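Local atomic coordinates of alpha-L-rhamnosidase (PDB entry 4XHC), a protein that hydrolyses terminal alpha-L-rhamnose residues from rhamnosides, as a two-domain alpha-L-rhamnosidase of glycoside hydrolase family 78. Residues N314-A319 with A323-L328; R381-A386 with E392-Y397. All blocks are in the same frame, centred on the assembly; numbering follows the deposited sequence.

Interaction 1 (N314-A319 with A323-L328); sequences NYLQSA and ATAREL
Y315 and L316, near the end of helix 302-319, meet T324 and A325 in the first turn of helix 322-340, just across the short turn that joins these consecutive helices of the six-hairpin glycosidase domain. L316 and A325 lie closest in backbone, with 6.5 Å between their CA atoms. No hydrogen bond crosses between the segments; what joins them directly is apolar packing in a buried spot. The Y315 side chain leaves with CG anti to the backbone N (chi1 172°) and crosses that of T324 at about a right angle, bringing ring atom CE2 to 3.9 Å from the T324 methyl CG2. On one face of the same ring sits A319 CB from the next helical turn, 3.6 Å above the plane and shifted toward the rim. The second point of touch is simpler: one branch of L316, CD1, reaches A325 CB at 4.0 Å. Polar ends are settled in the turn itself, where D321 OD2 is hydrogen-bonded to both Y315 OH and T324 OG1; R268 NE of helix 264-276 also bonds to T324 OG1. With OG1 engaged there, the T324 methyl is left to pack on the tyrosine. A carboxylate shared by hydroxyls from both helices fixes the two side chains beside each other, in a compact alpha-alpha hairpin of the mainly helical (alpha/alpha)6 catalytic domain of family 78 enzymes.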
ATOM      1  N   ASN A 314      27.252  -7.866 -34.867  1.00 57.44           N
ATOM      2  CA  ASN A 314      26.805  -9.225 -34.462  1.00 58.12           C
ATOM      3  C   ASN A 314      25.391  -9.564 -34.961  1.00 58.40           C
ATOM      4  O   ASN A 314      25.099 -10.728 -35.272  1.00 57.42           O
ATOM      5  CB  ASN A 314      26.845  -9.415 -32.934  1.00 57.17           C
ATOM      6  CG  ASN A 314      28.253  -9.324 -32.344  1.00 56.98           C
ATOM      7  OD1 ASN A 314      29.238  -9.719 -32.960  1.00 58.91           O
ATOM      8  ND2 ASN A 314      28.340  -8.802 -31.129  1.00 56.27           N
ATOM      9  N   TYR A 315      24.531  -8.540 -35.028  1.00 57.56           N
ATOM     10  CA  TYR A 315      23.152  -8.679 -35.519  1.00 58.69           C
ATOM     11  C   TYR A 315      23.117  -8.982 -37.013  1.00 60.74           C
ATOM     12  O   TYR A 315      22.309  -9.800 -37.467  1.00 61.89           O
ATOM     13  CB  TYR A 315      22.314  -7.419 -35.229  1.00 58.54           C
ATOM     14  CG  TYR A 315      20.952  -7.453 -35.898  1.00 60.88           C
ATOM     15  CD1 TYR A 315      19.915  -8.234 -35.382  1.00 61.84           C
ATOM     16  CD2 TYR A 315      20.708  -6.732 -37.067  1.00 62.64           C
ATOM     17  CE1 TYR A 315      18.671  -8.290 -36.004  1.00 63.86           C
ATOM     18  CE2 TYR A 315      19.465  -6.780 -37.694  1.00 65.24           C
ATOM     19  CZ  TYR A 315      18.449  -7.562 -37.162  1.00 65.12           C
ATOM     20  OH  TYR A 315      17.218  -7.612 -37.783  1.00 65.73           O
ATOM     21  N   LEU A 316      23.990  -8.323 -37.773  1.00 60.50           N
ATOM     22  CA  LEU A 316      24.128  -8.617 -39.189  1.00 63.34           C
ATOM     23  C   LEU A 316      24.603 -10.058 -39.419  1.00 64.82           C
ATOM     24  O   LEU A 316      24.028 -10.762 -40.246  1.00 64.98           O
ATOM     25  CB  LEU A 316      25.087  -7.625 -39.848  1.00 64.64           C
ATOM     26  CG  LEU A 316      25.324  -7.794 -41.356  1.00 67.58           C
ATOM     27  CD1 LEU A 316      24.013  -7.681 -42.124  1.00 70.14           C
ATOM     28  CD2 LEU A 316      26.346  -6.783 -41.858  1.00 67.35           C
ATOM     29  N   GLN A 317      25.632 -10.489 -38.682  1.00 65.53           N
ATOM     30  CA  GLN A 317      26.187 -11.850 -38.817  1.00 69.16           C
ATOM     31  C   GLN A 317      25.147 -12.934 -38.570  1.00 70.71           C
ATOM     32  O   GLN A 317      25.079 -13.918 -39.299  1.00 72.56           O
ATOM     33  CB  GLN A 317      27.352 -12.081 -37.836  1.00 69.77           C
ATOM     34  CG  GLN A 317      28.629 -11.274 -38.086  1.00 71.63           C
ATOM     35  CD  GLN A 317      29.038 -11.198 -39.546  1.00 74.85           C
ATOM     36  OE1 GLN A 317      29.460 -12.192 -40.144  1.00 76.67           O
ATOM     37  NE2 GLN A 317      28.913 -10.009 -40.127  1.00 74.97           N
ATOM     38  N   SER A 318      24.342 -12.738 -37.529  1.00 70.45           N
ATOM     39  CA  SER A 318      23.392 -13.743 -37.059  1.00 70.84           C
ATOM     40  C   SER A 318      22.034 -13.720 -37.752  1.00 71.33           C
ATOM     41  O   SER A 318      21.478 -14.771 -38.042  1.00 73.09           O
ATOM     42  CB  SER A 318      23.170 -13.552 -35.574  1.00 69.52           C
ATOM     43  OG  SER A 318      22.670 -12.255 -35.316  1.00 71.04           O
ATOM     44  N   ALA A 319      21.492 -12.527 -37.980  1.00 70.68           N
ATOM     45  CA  ALA A 319      20.170 -12.365 -38.606  1.00 72.82           C
ATOM     46  C   ALA A 319      20.220 -12.185 -40.130  1.00 76.08           C
ATOM     47  O   ALA A 319      19.232 -12.454 -40.803  1.00 77.96           O
ATOM     48  CB  ALA A 319      19.440 -11.190 -37.978  1.00 71.22           C
ATOM     49  N   ALA A 323      19.198  -4.679 -44.798  1.00 77.62           N
ATOM     50  CA  ALA A 323      18.370  -3.463 -44.768  1.00 76.94           C
ATOM     51  C   ALA A 323      18.547  -2.671 -43.467  1.00 74.09           C
ATOM     52  O   ALA A 323      18.751  -1.456 -43.504  1.00 74.20           O
ATOM     53  CB  ALA A 323      16.901  -3.814 -44.969  1.00 77.92           C
ATOM     54  N   THR A 324      18.480  -3.366 -42.329  1.00 70.76           N
ATOM     55  CA  THR A 324      18.608  -2.728 -41.026  1.00 67.24           C
ATOM     56  C   THR A 324      20.025  -2.209 -40.839  1.00 65.83           C
ATOM     57  O   THR A 324      20.233  -1.090 -40.364  1.00 65.32           O
ATOM     58  CB  THR A 324      18.242  -3.692 -39.869  1.00 65.53           C
ATOM     59  OG1 THR A 324      16.838  -3.978 -39.901  1.00 66.65           O
ATOM     60  CG2 THR A 324      18.571  -3.085 -38.511  1.00 62.56           C
ATOM     61  N   ALA A 325      21.002  -3.021 -41.209  1.00 66.61           N
ATOM     62  CA  ALA A 325      22.394  -2.648 -41.003  1.00 68.03           C
ATOM     63  C   ALA A 325      22.762  -1.431 -41.839  1.00 70.19           C
ATOM     64  O   ALA A 325      23.490  -0.562 -41.373  1.00 70.82           O
ATOM     65  CB  ALA A 325      23.312  -3.815 -41.316  1.00 68.94           C
ATOM     66  N   ARG A 326      22.259  -1.365 -43.068  1.00 72.59           N
ATOM     67  CA  ARG A 326      22.471  -0.189 -43.911  1.00 75.97           C
ATOM     68  C   ARG A 326      21.784   1.052 -43.342  1.00 73.33           C
ATOM     69  O   ARG A 326      22.344   2.134 -43.383  1.00 74.03           O
ATOM     70  CB  ARG A 326      21.983  -0.446 -45.345  1.00 82.85           C
ATOM     71  CG  ARG A 326      22.037   0.769 -46.271  1.00 86.31           C
ATOM     72  CD  ARG A 326      21.576   0.418 -47.676  1.00 91.11           C
ATOM     73  NE  ARG A 326      22.570  -0.401 -48.371  1.00 95.69           N
ATOM     74  CZ  ARG A 326      22.476  -1.714 -48.627  1.00 97.37           C
ATOM     75  NH1 ARG A 326      21.412  -2.433 -48.261  1.00 95.40           N
ATOM     76  NH2 ARG A 326      23.476  -2.315 -49.273  1.00 99.32           N
ATOM     77  N   GLU A 327      20.569   0.904 -42.832  1.00 72.40           N
ATOM     78  CA  GLU A 327      19.828   2.052 -42.306  1.00 71.41           C
ATOM     79  C   GLU A 327      20.487   2.624 -41.043  1.00 68.03           C
ATOM     80  O   GLU A 327      20.541   3.838 -40.855  1.00 67.55           O
ATOM     81  CB  GLU A 327      18.363   1.667 -42.038  1.00 72.65           C
ATOM     82  CG  GLU A 327      17.448   2.871 -41.821  1.00 74.48           C
ATOM     83  CD  GLU A 327      15.963   2.537 -41.877  1.00 75.60           C
ATOM     84  OE1 GLU A 327      15.469   1.807 -40.985  1.00 75.25           O
ATOM     85  OE2 GLU A 327      15.280   3.039 -42.797  1.00 77.08           O
ATOM     86  N   LEU A 328      21.016   1.746 -40.199  1.00 65.09           N
ATOM     87  CA  LEU A 328      21.577   2.161 -38.925  1.00 63.41           C
ATOM     88  C   LEU A 328      23.085   2.412 -38.933  1.00 62.18           C
ATOM     89  O   LEU A 328      23.636   2.840 -37.915  1.00 60.64           O
ATOM     90  CB  LEU A 328      21.234   1.119 -37.850  1.00 63.14           C
ATOM     91  CG  LEU A 328      19.743   0.998 -37.509  1.00 63.14           C
ATOM     92  CD1 LEU A 328      19.540   0.066 -36.325  1.00 61.49           C
ATOM     93  CD2 LEU A 328      19.129   2.360 -37.216  1.00 63.51           C
TER

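Interaction 2 (R381-A386 with E392-Y397)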
ATOM      1  N   ARG A 381      35.413  -3.460 -35.815  1.00 54.23           N
ATOM      2  CA  ARG A 381      34.094  -3.842 -36.311  1.00 55.42           C
ATOM      3  C   ARG A 381      33.508  -2.762 -37.206  1.00 55.36           C
ATOM      4  O   ARG A 381      32.802  -3.075 -38.161  1.00 57.66           O
ATOM      5  CB  ARG A 381      33.121  -4.158 -35.167  1.00 55.62           C
ATOM      6  CG  ARG A 381      33.202  -5.588 -34.656  1.00 56.42           C
ATOM      7  CD  ARG A 381      34.325  -5.743 -33.655  1.00 56.99           C
ATOM      8  NE  ARG A 381      34.666  -7.141 -33.413  1.00 59.56           N
ATOM      9  CZ  ARG A 381      35.815  -7.551 -32.876  1.00 59.62           C
ATOM     10  NH1 ARG A 381      36.749  -6.683 -32.505  1.00 59.49           N
ATOM     11  NH2 ARG A 381      36.039  -8.841 -32.710  1.00 59.85           N
ATOM     12  N   ALA A 382      33.787  -1.497 -36.898  1.00 53.40           N
ATOM     13  CA  ALA A 382      33.394  -0.399 -37.785  1.00 54.37           C
ATOM     14  C   ALA A 382      34.030  -0.524 -39.187  1.00 56.83           C
ATOM     15  O   ALA A 382      33.435  -0.128 -40.182  1.00 57.03           O
ATOM     16  CB  ALA A 382      33.747   0.941 -37.158  1.00 53.64           C
ATOM     17  N   ILE A 383      35.235  -1.080 -39.256  1.00 58.03           N
ATOM     18  CA  ILE A 383      35.898  -1.321 -40.534  1.00 61.23           C
ATOM     19  C   ILE A 383      35.159  -2.405 -41.303  1.00 62.93           C
ATOM     20  O   ILE A 383      34.912  -2.263 -42.503  1.00 65.08           O
ATOM     21  CB  ILE A 383      37.369  -1.733 -40.345  1.00 62.24           C
ATOM     22  CG1 ILE A 383      38.175  -0.546 -39.833  1.00 63.06           C
ATOM     23  CG2 ILE A 383      37.983  -2.227 -41.648  1.00 65.13           C
ATOM     24  CD1 ILE A 383      39.506  -0.938 -39.227  1.00 63.50           C
ATOM     25  N   TRP A 384      34.804  -3.488 -40.621  1.00 61.51           N
ATOM     26  CA  TRP A 384      34.121  -4.582 -41.293  1.00 62.79           C
ATOM     27  C   TRP A 384      32.770  -4.120 -41.853  1.00 64.50           C
ATOM     28  O   TRP A 384      32.380  -4.513 -42.968  1.00 65.66           O
ATOM     29  CB  TRP A 384      33.976  -5.791 -40.361  1.00 60.96           C
ATOM     30  CG  TRP A 384      35.295  -6.469 -40.054  1.00 59.90           C
ATOM     31  CD1 TRP A 384      36.393  -6.536 -40.868  1.00 61.50           C
ATOM     32  CD2 TRP A 384      35.634  -7.200 -38.869  1.00 57.87           C
ATOM     33  NE1 TRP A 384      37.395  -7.252 -40.261  1.00 60.82           N
ATOM     34  CE2 TRP A 384      36.958  -7.672 -39.032  1.00 59.12           C
ATOM     35  CE3 TRP A 384      34.949  -7.507 -37.685  1.00 56.17           C
ATOM     36  CZ2 TRP A 384      37.614  -8.429 -38.051  1.00 57.96           C
ATOM     37  CZ3 TRP A 384      35.605  -8.260 -36.709  1.00 55.62           C
ATOM     38  CH2 TRP A 384      36.924  -8.713 -36.903  1.00 55.93           C
ATOM     39  N   LEU A 385      32.082  -3.266 -41.099  1.00 63.30           N
ATOM     40  CA  LEU A 385      30.822  -2.685 -41.561  1.00 65.49           C
ATOM     41  C   LEU A 385      31.064  -1.703 -42.705  1.00 67.56           C
ATOM     42  O   LEU A 385      30.339  -1.708 -43.704  1.00 68.66           O
ATOM     43  CB  LEU A 385      30.090  -1.980 -40.417  1.00 64.22           C
ATOM     44  CG  LEU A 385      29.449  -2.877 -39.353  1.00 63.75           C
ATOM     45  CD1 LEU A 385      29.001  -2.046 -38.161  1.00 61.97           C
ATOM     46  CD2 LEU A 385      28.273  -3.655 -39.921  1.00 65.67           C
ATOM     47  N   ALA A 386      32.084  -0.861 -42.558  1.00 67.80           N
ATOM     48  CA  ALA A 386      32.426   0.117 -43.593  1.00 70.29           C
ATOM     49  C   ALA A 386      32.731  -0.542 -44.935  1.00 72.65           C
ATOM     50  O   ALA A 386      32.325  -0.031 -45.967  1.00 72.80           O
ATOM     51  CB  ALA A 386      33.598   0.982 -43.152  1.00 69.65           C
ATOM     52  N   GLU A 392      35.166   3.558 -48.947  1.00 82.43           N
ATOM     53  CA  GLU A 392      36.164   4.627 -48.977  1.00 85.28           C
ATOM     54  C   GLU A 392      36.651   5.040 -47.581  1.00 82.03           C
ATOM     55  O   GLU A 392      37.805   5.427 -47.388  1.00 81.12           O
ATOM     56  CB  GLU A 392      35.586   5.831 -49.738  1.00 88.11           C
ATOM     57  CG  GLU A 392      36.639   6.742 -50.369  1.00 92.01           C
ATOM     58  CD  GLU A 392      37.493   5.993 -51.375  1.00 95.23           C
ATOM     59  OE1 GLU A 392      37.090   5.970 -52.559  1.00 97.86           O
ATOM     60  OE2 GLU A 392      38.536   5.404 -50.981  1.00 94.51           O
ATOM     61  N   LEU A 393      35.763   4.924 -46.610  1.00 80.57           N
ATOM     62  CA  LEU A 393      36.066   5.256 -45.226  1.00 79.04           C
ATOM     63  C   LEU A 393      36.908   4.173 -44.537  1.00 76.60           C
ATOM     64  O   LEU A 393      37.687   4.473 -43.627  1.00 75.94           O
ATOM     65  CB  LEU A 393      34.744   5.466 -44.476  1.00 78.45           C
ATOM     66  CG  LEU A 393      34.789   5.905 -43.018  1.00 77.63           C
ATOM     67  CD1 LEU A 393      35.623   7.167 -42.846  1.00 79.11           C
ATOM     68  CD2 LEU A 393      33.371   6.119 -42.519  1.00 77.21           C
ATOM     69  N   ALA A 394      36.727   2.915 -44.943  1.00 75.91           N
ATOM     70  CA  ALA A 394      37.493   1.801 -44.377  1.00 73.95           C
ATOM     71  C   ALA A 394      38.986   2.014 -44.546  1.00 74.52           C
ATOM     72  O   ALA A 394      39.762   1.635 -43.673  1.00 73.75           O
ATOM     73  CB  ALA A 394      37.084   0.481 -45.016  1.00 73.81           C
ATOM     74  N   VAL A 395      39.382   2.641 -45.652  1.00 76.42           N
ATOM     75  CA  VAL A 395      40.796   2.905 -45.902  1.00 78.44           C
ATOM     76  C   VAL A 395      41.419   3.730 -44.771  1.00 77.64           C
ATOM     77  O   VAL A 395      42.474   3.353 -44.244  1.00 79.26           O
ATOM     78  CB  VAL A 395      41.042   3.637 -47.240  1.00 81.71           C
ATOM     79  CG1 VAL A 395      42.531   3.902 -47.419  1.00 81.53           C
ATOM     80  CG2 VAL A 395      40.488   2.838 -48.418  1.00 83.89           C
ATOM     81  N   SER A 396      40.774   4.839 -44.399  1.00 75.68           N
ATOM     82  CA  SER A 396      41.306   5.714 -43.346  1.00 73.42           C
ATOM     83  C   SER A 396      41.115   5.120 -41.947  1.00 69.97           C
ATOM     84  O   SER A 396      41.987   5.268 -41.100  1.00 69.76           O
ATOM     85  CB  SER A 396      40.719   7.126 -43.434  1.00 73.04           C
ATOM     86  OG  SER A 396      39.312   7.097 -43.396  1.00 71.45           O
ATOM     87  N   TYR A 397      39.996   4.441 -41.704  1.00 68.52           N
ATOM     88  CA  TYR A 397      39.815   3.680 -40.459  1.00 67.16           C
ATOM     89  C   TYR A 397      40.922   2.630 -40.231  1.00 66.92           C
ATOM     90  O   TYR A 397      41.354   2.427 -39.095  1.00 65.64           O
ATOM     91  CB  TYR A 397      38.444   2.990 -40.438  1.00 67.86           C
ATOM     92  CG  TYR A 397      37.260   3.832 -39.975  1.00 67.67           C
ATOM     93  CD1 TYR A 397      37.385   5.197 -39.685  1.00 68.03           C
ATOM     94  CD2 TYR A 397      35.989   3.254 -39.865  1.00 67.36           C
ATOM     95  CE1 TYR A 397      36.293   5.948 -39.273  1.00 67.25           C
ATOM     96  CE2 TYR A 397      34.890   4.000 -39.459  1.00 67.29           C
ATOM     97  CZ  TYR A 397      35.048   5.347 -39.162  1.00 67.59           C
ATOM     98  OH  TYR A 397      33.960   6.089 -38.752  1.00 67.43           O
TER
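Segments 381-386 of helix 368-389 and 392-397 of helix 391-412 run nearly antiparallel, their axes 8.5 Å apart at closest approach with 156° between their directions, and I383 and A394 bring their CA atoms to 5.2 Å. Small side chains make that spacing possible: the methyls of A386 and A394 face each other, CB to CB at 4.0 Å. One turn further along, Y397 takes over. Its CB lies 3.6 Å from I383 CG1, which comes in at the edge of the tyrosine ring, close to the ring plane, as the two side chains slide past one another in opposite directions. The isoleucine gets there with CG1 anti to its carbonyl carbon (chi1 -69°), and its CD1 end extends on to Y397 O, 3.8 Å away. Farther out on the ring, Y397 CE2 packs against A382 CB at 4.0 Å, a methyl that meets the ring obliquely. One ring face is covered from within its own helix by L393, whose CG stands 3.9 Å above the ring centre. No hydrogen bond crosses the join; its side-chain contacts are apolar. Helix 322-340 adjoins it through R333 and V336, both touched by Y397, while A382 also rests on V309 of helix 302-319, and I383 reaches on along helix 391-412 to R398 and L401.

How the interactions relate
Interaction 1 closes before interaction 2 opens along the chain, and their centres lie 16 Å apart on the same side of the chain's centre. They touch directly where L316 of interaction 1 meets L385 of interaction 2, CD2 to CD2 at 4.2 Å. Helix 322-340 links them further: its start packs in interaction 1, and W329 farther along it touches L385. Both join successive helices near their connecting turns, at about 23 and 31 Å from the chain's centre. None of the residues in the four segments lines the rhamnose pocket, although Y304, which does, belongs to helix 302-319, ten residues before N314.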